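Local coordinates for Non-structural protein 2 (Bluetongue virus, PDB 1UTY) that binds single-stranded RNA, here as its RNA-binding domain, two copies of which pair about a two-fold axis, at the interface of chains A and B. Numbering follows the deposited sequence. Chains: chain A/B, Non-structural protein 2.

Contact 1: the interface of chains A and B. Residues chain A 15, 33-34, 49-51, 57; chain B 144-147.
Residues B:Leu144 to B:Val147, a stretch of loop late in chain B, lie against A:Pro33, A:Tyr34 and A:Pro51 in a largely apolar interface between two copies of one protein. In the deposited pair it appears to anchor the late segment of chain B on the body of chain A, and its two-fold twin does the reverse. The polar anchor is A:Tyr34, whose phenol OH donates to B:Pro145 O at 2.6 Å. The bond uses a lone pair in the carbonyl plane, with a C=O...donor angle of 133°, and that oxygen also lies in the plane of the tyrosine ring, at its edge. Tyrosine suits the place: its ring carries the hydroxyl from strand 34-39 to the loop, with CG anti to the carbonyl carbon (chi1 -52°). B:Pro145 is rigid and, having no N-H, presents a plain hydrocarbon ring; it and A:Pro33 slide past each other in opposite directions, CB of B:Pro145 3.7 Å from CB of A:Pro33. B:Gly146 follows with a positive phi of 65°, which glycine adopts easily, and its slim CA lies 3.9 Å from A:Asn50 CB. The amide ND2 of A:Asn50 donates within its own chain to A:Pro51 O at 2.9 Å, which may brace the loop that receives the arm. B:Leu144 crosses A:Leu15 obliquely, CD2 to CD2 at 3.8 Å. B:Val147 crosses A:Pro51 at about a right angle, its CG2 3.6 Å from the ring carbon CG.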
# COMPACT_ATOMS: atom_id res chain seq x y z
N LEU A 15 14.77 10.06 3.43
CA LEU A 15 15.96 9.64 4.14
C LEU A 15 16.52 8.47 3.33
O LEU A 15 15.92 7.38 3.28
CB LEU A 15 15.61 9.21 5.57
CG LEU A 15 16.74 8.56 6.39
CD1 LEU A 15 17.92 9.53 6.60
CD2 LEU A 15 16.23 8.03 7.76
N PRO A 33 20.87 15.27 6.19
CA PRO A 33 20.27 13.93 6.29
C PRO A 33 19.09 13.72 5.32
O PRO A 33 19.01 12.65 4.71
CB PRO A 33 19.82 13.82 7.76
CG PRO A 33 19.91 15.21 8.35
CD PRO A 33 20.63 16.10 7.39
N TYR A 34 18.23 14.72 5.13
CA TYR A 34 17.05 14.52 4.27
C TYR A 34 17.11 15.26 2.95
O TYR A 34 17.79 16.29 2.82
CB TYR A 34 15.76 14.94 4.99
CG TYR A 34 15.61 14.29 6.33
CD1 TYR A 34 15.04 13.02 6.46
CD2 TYR A 34 16.05 14.95 7.49
CE1 TYR A 34 14.91 12.41 7.73
CE2 TYR A 34 15.93 14.34 8.74
CZ TYR A 34 15.36 13.09 8.86
OH TYR A 34 15.25 12.51 10.11
N LYS A 49 17.80 19.57 7.23
CA LYS A 49 18.29 18.93 8.45
C LYS A 49 17.20 18.07 9.09
O LYS A 49 17.50 17.06 9.74
CB LYS A 49 18.84 19.97 9.46
CG LYS A 49 17.92 21.17 9.79
CD LYS A 49 18.59 22.18 10.74
CE LYS A 49 19.11 23.42 10.01
NZ LYS A 49 19.91 24.38 10.89
N ASN A 50 15.95 18.47 8.92
CA ASN A 50 14.87 17.81 9.66
C ASN A 50 13.50 17.87 8.97
O ASN A 50 13.22 18.80 8.21
CB ASN A 50 14.81 18.31 11.12
CG ASN A 50 14.31 19.74 11.24
OD1 ASN A 50 15.10 20.68 11.23
ND2 ASN A 50 13.00 19.90 11.34
N PRO A 51 12.65 16.89 9.25
CA PRO A 51 11.26 16.93 8.76
C PRO A 51 10.44 17.99 9.50
O PRO A 51 10.70 18.31 10.65
CB PRO A 51 10.73 15.53 9.08
CG PRO A 51 11.57 15.05 10.19
CD PRO A 51 12.93 15.68 10.05
N VAL A 57 8.30 11.18 6.63
CA VAL A 57 9.66 10.71 6.49
C VAL A 57 9.59 9.43 5.66
O VAL A 57 8.99 8.44 6.06
CB VAL A 57 10.36 10.46 7.84
CG1 VAL A 57 11.70 9.77 7.64
CG2 VAL A 57 10.55 11.76 8.60
N LEU B 144 15.79 9.17 14.24
CA LEU B 144 15.82 9.96 13.03
C LEU B 144 16.50 11.28 13.30
O LEU B 144 16.20 11.95 14.29
CB LEU B 144 14.40 10.17 12.47
CG LEU B 144 13.61 8.91 12.11
CD1 LEU B 144 12.16 9.25 11.81
CD2 LEU B 144 14.23 8.18 10.93
N PRO B 145 17.44 11.63 12.43
CA PRO B 145 18.19 12.89 12.57
C PRO B 145 17.24 14.08 12.67
O PRO B 145 16.22 14.11 11.97
CB PRO B 145 19.02 12.96 11.28
CG PRO B 145 19.15 11.53 10.83
CD PRO B 145 17.86 10.86 11.24
N GLY B 146 17.52 15.00 13.59
CA GLY B 146 16.67 16.15 13.82
C GLY B 146 15.27 15.85 14.34
O GLY B 146 14.44 16.75 14.40
N VAL B 147 15.02 14.61 14.73
CA VAL B 147 13.74 14.25 15.33
C VAL B 147 13.92 13.94 16.82
O VAL B 147 14.49 12.91 17.19
CB VAL B 147 13.06 13.08 14.58
CG1 VAL B 147 11.75 12.72 15.23
CG2 VAL B 147 12.83 13.43 13.12

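Contact 2: the interface of chains A and B. Residues chain A 104-106, 116-118; chain B 150, 152-154, 157.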
# COMPACT_ATOMS: atom_id res chain seq x y z
N MET A 104 4.09 9.55 14.32
CA MET A 104 5.04 9.65 15.42
C MET A 104 4.80 10.96 16.12
O MET A 104 4.69 11.99 15.47
CB MET A 104 6.49 9.64 14.92
CG MET A 104 6.93 8.35 14.27
SD MET A 104 8.68 8.33 13.93
CE MET A 104 8.86 9.78 12.84
N ALA A 105 4.73 10.90 17.44
CA ALA A 105 4.74 12.10 18.26
C ALA A 105 6.20 12.49 18.46
O ALA A 105 7.00 11.73 19.01
CB ALA A 105 4.04 11.84 19.59
N THR A 106 6.57 13.68 17.98
CA THR A 106 7.95 14.13 18.07
C THR A 106 8.03 15.58 18.52
O THR A 106 7.01 16.22 18.78
CB THR A 106 8.68 14.00 16.70
OG1 THR A 106 8.31 15.08 15.84
CG2 THR A 106 8.24 12.77 15.94
N ASP A 116 6.29 20.68 19.33
CA ASP A 116 5.68 19.36 19.38
C ASP A 116 4.94 19.11 18.07
O ASP A 116 4.16 19.96 17.65
CB ASP A 116 4.72 19.29 20.54
CG ASP A 116 5.41 19.45 21.87
OD1 ASP A 116 5.98 18.45 22.36
OD2 ASP A 116 5.44 20.53 22.51
N ALA A 117 5.18 17.97 17.43
CA ALA A 117 4.66 17.75 16.08
C ALA A 117 4.39 16.30 15.73
O ALA A 117 5.04 15.38 16.23
CB ALA A 117 5.61 18.36 15.05
N GLU A 118 3.40 16.11 14.86
CA GLU A 118 3.14 14.81 14.28
C GLU A 118 3.96 14.67 13.01
O GLU A 118 3.94 15.55 12.15
CB GLU A 118 1.66 14.63 13.99
CG GLU A 118 1.21 13.18 14.05
CD GLU A 118 -0.10 12.93 13.34
OE1 GLU A 118 -1.14 13.48 13.79
OE2 GLU A 118 -0.10 12.18 12.34
N SER B 150 9.10 13.23 22.09
CA SER B 150 7.97 13.97 22.66
C SER B 150 7.54 13.38 24.00
O SER B 150 7.59 12.16 24.20
CB SER B 150 6.77 13.99 21.71
OG SER B 150 6.08 15.23 21.83
N TYR B 152 4.36 13.69 24.90
CA TYR B 152 2.97 13.29 24.68
C TYR B 152 2.87 12.08 23.75
O TYR B 152 3.72 11.90 22.88
CB TYR B 152 2.16 14.47 24.12
CG TYR B 152 2.32 15.79 24.90
CD1 TYR B 152 2.03 15.86 26.27
CD2 TYR B 152 2.75 16.95 24.25
CE1 TYR B 152 2.18 17.06 26.97
CE2 TYR B 152 2.90 18.15 24.95
CZ TYR B 152 2.61 18.20 26.31
OH TYR B 152 2.76 19.38 27.00
N ASP B 153 1.85 11.25 23.97
CA ASP B 153 1.52 10.15 23.06
C ASP B 153 0.89 10.75 21.80
O ASP B 153 0.50 11.92 21.80
CB ASP B 153 0.55 9.16 23.72
N ILE B 154 0.79 9.95 20.75
CA ILE B 154 0.18 10.43 19.51
C ILE B 154 -1.26 10.93 19.75
O ILE B 154 -1.60 12.04 19.32
CB ILE B 154 0.31 9.37 18.34
CG1 ILE B 154 0.13 10.05 16.98
CG2 ILE B 154 -0.63 8.16 18.50
CD1 ILE B 154 1.32 10.87 16.57
N LEU B 157 -1.48 14.21 21.61
CA LEU B 157 -0.91 15.33 20.83
C LEU B 157 -1.93 16.00 19.91
O LEU B 157 -1.91 17.22 19.73
CB LEU B 157 0.32 14.86 20.03
CG LEU B 157 1.31 15.92 19.50
CD1 LEU B 157 1.99 16.68 20.63
CD2 LEU B 157 2.34 15.28 18.58
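The carboxylate of A:Asp116 and the phenol ring of B:Tyr152 are the flat groups that meet here, their planes turned 50° apart and their side chains crossing at about a right angle. The acid approaches the CD2-CE2 side of the ring, and OD1 of A:Asp116 stays 4.0 Å from CE2 of B:Tyr152, a loose contact. The same OD1 is 3.3 Å from the hydroxyl OG of B:Ser150, which lies equally far, 3.3 Å, from the backbone O of A:Thr106. Both bonds are weak, and the one hydroxyl hydrogen must be shared between the two acceptors or alternate between them. Serine suits the place because its short stalk keeps the hydroxyl close to the strands.

Around this polar corner the short helix 154-157 of chain B leans on strands 102-110 and 113-123 of chain A. B:Leu157 has CG anti to its backbone N (chi1 -162°), which sends its forked end toward the strands: CD1 meets A:Asp116 CB at 3.8 Å, while CD2 lies 4.0 Å from A:Ala105 CB. Alanine suits that spot, since its single methyl lets the arm backbone come close; A:Ala105 CB is 3.3 Å from B:Tyr152 O. B:Ile154 crosses A:Glu118 at a slant, its CG1 branch anti to the backbone N (chi1 -160°). Its terminal methyl CD1 rests 3.5 Å from the backbone C of A:Met104 and 3.4 Å from CG of A:Glu118.

Contact 3: the interface of chains A and B. Residues chain A 103-104, 118; chain B 154, 158.
The guanidinium NE of B:Arg158 reaches OE1 of A:Glu118 at 3.0 Å, forming a salt bridge whose hydrogen bond is weak, bent to 129° at the hydrogen. The carboxylate and guanidinium planes stand 90° apart, so this is no flat, two-pronged pairing. NH2 of B:Arg158 is 3.7 Å from OE2 of A:Glu118, adding mainly attraction between opposite charges. The two long chains cross at an angle, which their flexibility allows: beyond CG the glutamate is extended, whereas the arginine bends at chi2 (133°) to turn its head toward the acid.

An apolar floor lies beside the charged pair. B:Ile154 CG1 sits 3.9 Å above the plane of the arginine's guanidinium on one face, toward the rim, and may help to position it from within its own chain. The same isoleucine meets A:Pro103, whose ring carbon CB is 3.8 Å from CD1 of B:Ile154. Proline gives this part of strand 102-110 a stiff hydrocarbon surface, and a branched isoleucine can touch both that ring and the aliphatic stem of A:Glu118. Packing against carbon may reduce the screening of the nearby charges by water. Together the contacts hold the first residue of helix 154-157 and the residue just after the helix against the partner's strands, fastening the last part of the arm.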
# COMPACT_ATOMS: atom_id res chain seq x y z
N PRO A 103 2.25 7.16 12.30
CA PRO A 103 2.42 8.48 12.91
C PRO A 103 3.38 8.45 14.10
O PRO A 103 3.48 7.45 14.80
CB PRO A 103 1.00 8.85 13.35
CG PRO A 103 0.24 7.57 13.39
CD PRO A 103 0.85 6.70 12.34
N MET A 104 4.09 9.55 14.32
CA MET A 104 5.04 9.65 15.42
C MET A 104 4.80 10.96 16.12
O MET A 104 4.69 11.99 15.47
CB MET A 104 6.49 9.64 14.92
CG MET A 104 6.93 8.35 14.27
SD MET A 104 8.68 8.33 13.93
CE MET A 104 8.86 9.78 12.84
N GLU A 118 3.40 16.11 14.86
CA GLU A 118 3.14 14.81 14.28
C GLU A 118 3.96 14.67 13.01
O GLU A 118 3.94 15.55 12.15
CB GLU A 118 1.66 14.63 13.99
CG GLU A 118 1.21 13.18 14.05
CD GLU A 118 -0.10 12.93 13.34
OE1 GLU A 118 -1.14 13.48 13.79
OE2 GLU A 118 -0.10 12.18 12.34
N ILE B 154 0.79 9.95 20.75
CA ILE B 154 0.18 10.43 19.51
C ILE B 154 -1.26 10.93 19.75
O ILE B 154 -1.60 12.04 19.32
CB ILE B 154 0.31 9.37 18.34
CG1 ILE B 154 0.13 10.05 16.98
CG2 ILE B 154 -0.63 8.16 18.50
CD1 ILE B 154 1.32 10.87 16.57
N ARG B 158 -2.81 15.19 19.32
CA ARG B 158 -3.91 15.71 18.50
C ARG B 158 -4.89 16.45 19.41
O ARG B 158 -5.56 15.84 20.24
CB ARG B 158 -4.59 14.57 17.73
CG ARG B 158 -3.77 14.02 16.55
CD ARG B 158 -3.69 12.49 16.48
NE ARG B 158 -3.37 11.98 15.15
CZ ARG B 158 -3.32 10.68 14.82
NH1 ARG B 158 -3.59 9.75 15.73
NH2 ARG B 158 -3.03 10.31 13.58

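Contact 4: the interface of chains A and B. Residues chain A 102-105, 121; chain B 135-136, 141-142, 144, 154.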
# COMPACT_ATOMS: atom_id res chain seq x y z
N THR A 102 3.16 5.28 9.73
CA THR A 102 3.01 5.14 11.17
C THR A 102 3.27 6.51 11.76
O THR A 102 4.39 7.00 11.69
CB THR A 102 4.00 4.10 11.75
OG1 THR A 102 3.90 2.87 11.02
CG2 THR A 102 3.58 3.71 13.16
N PRO A 103 2.25 7.16 12.30
CA PRO A 103 2.42 8.48 12.91
C PRO A 103 3.38 8.45 14.10
O PRO A 103 3.48 7.45 14.80
CB PRO A 103 1.00 8.85 13.35
CG PRO A 103 0.24 7.57 13.39
CD PRO A 103 0.85 6.70 12.34
N MET A 104 4.09 9.55 14.32
CA MET A 104 5.04 9.65 15.42
C MET A 104 4.80 10.96 16.12
O MET A 104 4.69 11.99 15.47
CB MET A 104 6.49 9.64 14.92
CG MET A 104 6.93 8.35 14.27
SD MET A 104 8.68 8.33 13.93
CE MET A 104 8.86 9.78 12.84
N ALA A 105 4.73 10.90 17.44
CA ALA A 105 4.74 12.10 18.26
C ALA A 105 6.20 12.49 18.46
O ALA A 105 7.00 11.73 19.01
CB ALA A 105 4.04 11.84 19.59
N TYR A 121 5.90 8.47 9.73
CA TYR A 121 7.04 7.62 9.39
C TYR A 121 6.68 6.53 8.38
O TYR A 121 5.72 5.76 8.59
CB TYR A 121 7.68 6.99 10.63
CG TYR A 121 8.93 6.20 10.29
CD1 TYR A 121 10.09 6.84 9.83
CD2 TYR A 121 8.94 4.81 10.37
CE1 TYR A 121 11.23 6.12 9.49
CE2 TYR A 121 10.07 4.08 10.03
CZ TYR A 121 11.21 4.74 9.59
OH TYR A 121 12.33 4.00 9.25
N ASP B 135 1.29 1.95 15.87
CA ASP B 135 2.10 3.00 16.48
C ASP B 135 3.44 2.46 16.98
O ASP B 135 3.75 1.29 16.80
CB ASP B 135 1.34 3.76 17.58
CG ASP B 135 0.69 2.84 18.60
OD1 ASP B 135 1.40 2.10 19.32
OD2 ASP B 135 -0.55 2.83 18.78
N PHE B 136 4.23 3.32 17.60
CA PHE B 136 5.53 2.90 18.09
C PHE B 136 5.58 2.84 19.60
O PHE B 136 5.36 3.85 20.27
CB PHE B 136 6.63 3.81 17.55
CG PHE B 136 6.89 3.65 16.08
CD1 PHE B 136 7.26 2.42 15.55
CD2 PHE B 136 6.76 4.74 15.22
CE1 PHE B 136 7.50 2.26 14.20
CE2 PHE B 136 7.01 4.61 13.86
CZ PHE B 136 7.37 3.36 13.34
N MET B 141 10.73 2.82 18.62
CA MET B 141 10.72 4.17 18.07
C MET B 141 12.01 4.43 17.26
O MET B 141 13.12 4.37 17.81
CB MET B 141 10.55 5.20 19.20
CG MET B 141 10.19 6.61 18.73
SD MET B 141 8.40 7.05 18.79
CE MET B 141 8.55 8.87 18.37
N PRO B 142 11.86 4.70 15.96
CA PRO B 142 13.01 4.86 15.06
C PRO B 142 13.79 6.12 15.40
O PRO B 142 13.20 7.13 15.77
CB PRO B 142 12.38 5.01 13.67
CG PRO B 142 10.96 4.61 13.83
CD PRO B 142 10.58 4.88 15.25
N LEU B 144 15.79 9.17 14.24
CA LEU B 144 15.82 9.96 13.03
C LEU B 144 16.50 11.28 13.30
O LEU B 144 16.20 11.95 14.29
CB LEU B 144 14.40 10.17 12.47
CG LEU B 144 13.61 8.91 12.11
CD1 LEU B 144 12.16 9.25 11.81
CD2 LEU B 144 14.23 8.18 10.93
N ILE B 154 0.79 9.95 20.75
CA ILE B 154 0.18 10.43 19.51
C ILE B 154 -1.26 10.93 19.75
O ILE B 154 -1.60 12.04 19.32
CB ILE B 154 0.31 9.37 18.34
CG1 ILE B 154 0.13 10.05 16.98
CG2 ILE B 154 -0.63 8.16 18.50
CD1 ILE B 154 1.32 10.87 16.57
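Strands 102-110 and 113-123 of chain A offer a hydrophobic surface to the loop segment of chain B that surrounds its 3-10 helix 138-140, and B:Phe136 is inserted between the two chains' side chains. One face of its ring lies under CD of its own chain's B:Pro142, 3.7 Å above the plane and over the centre. The opposite face receives the methyl CG2 of A:Thr102, 3.9 Å from the ring centroid and offset toward the rim, a CH-pi contact. Threonine fits because, with OG1 beside the backbone N (chi1 -52°), CG2 stands anti to that N, which turns the methyl to the ring. The rim atom CZ of B:Phe136 meets CD2 of A:Tyr121 at 3.7 Å, the two side chains crossing at about a right angle.

A:Met104, supple and unbranched, runs past the phenylalanine with CG 3.7 Å from its CD2. A bend at chi3 (-59°) turns the methyl CE toward B:Leu144, whose CD1 lies 3.5 Å away. That leucine methyl also touches A:Tyr121 CD1 at 3.7 Å, and B:Pro142 CG rests over the rim of one face of the tyrosine ring, 3.9 Å above its plane. No nitrogen or oxygen of these residues comes within bonding distance across the patch, so cohesion here depends on shape and the burial of carbon and sulfur. The site thereby seats the first part of the arm on the partner's sheet and probably helps hold the two copies of the deposited dimer together.

The four contacts follow one arm of chain B over chain A. Contacts 2 and 3 nearly coincide, their C-alpha centres about 4 Å apart, and share A:Met104, A:Glu118 and B:Ile154. Contact 4 lies about 8 Å from contact 2 and about 7 Å from contact 3; B:Ile154 and A:Met104 belong to all three. Contact 1 is more remote, about 13 Å from contact 4 and about 15 and 16 Å from contacts 2 and 3, joined to contact 4 through B:Leu144. Strand 102-110 underlies contacts 2 to 4. With the two-fold twins, each chain grips the other along an extended segment, consistent with a stable dimer.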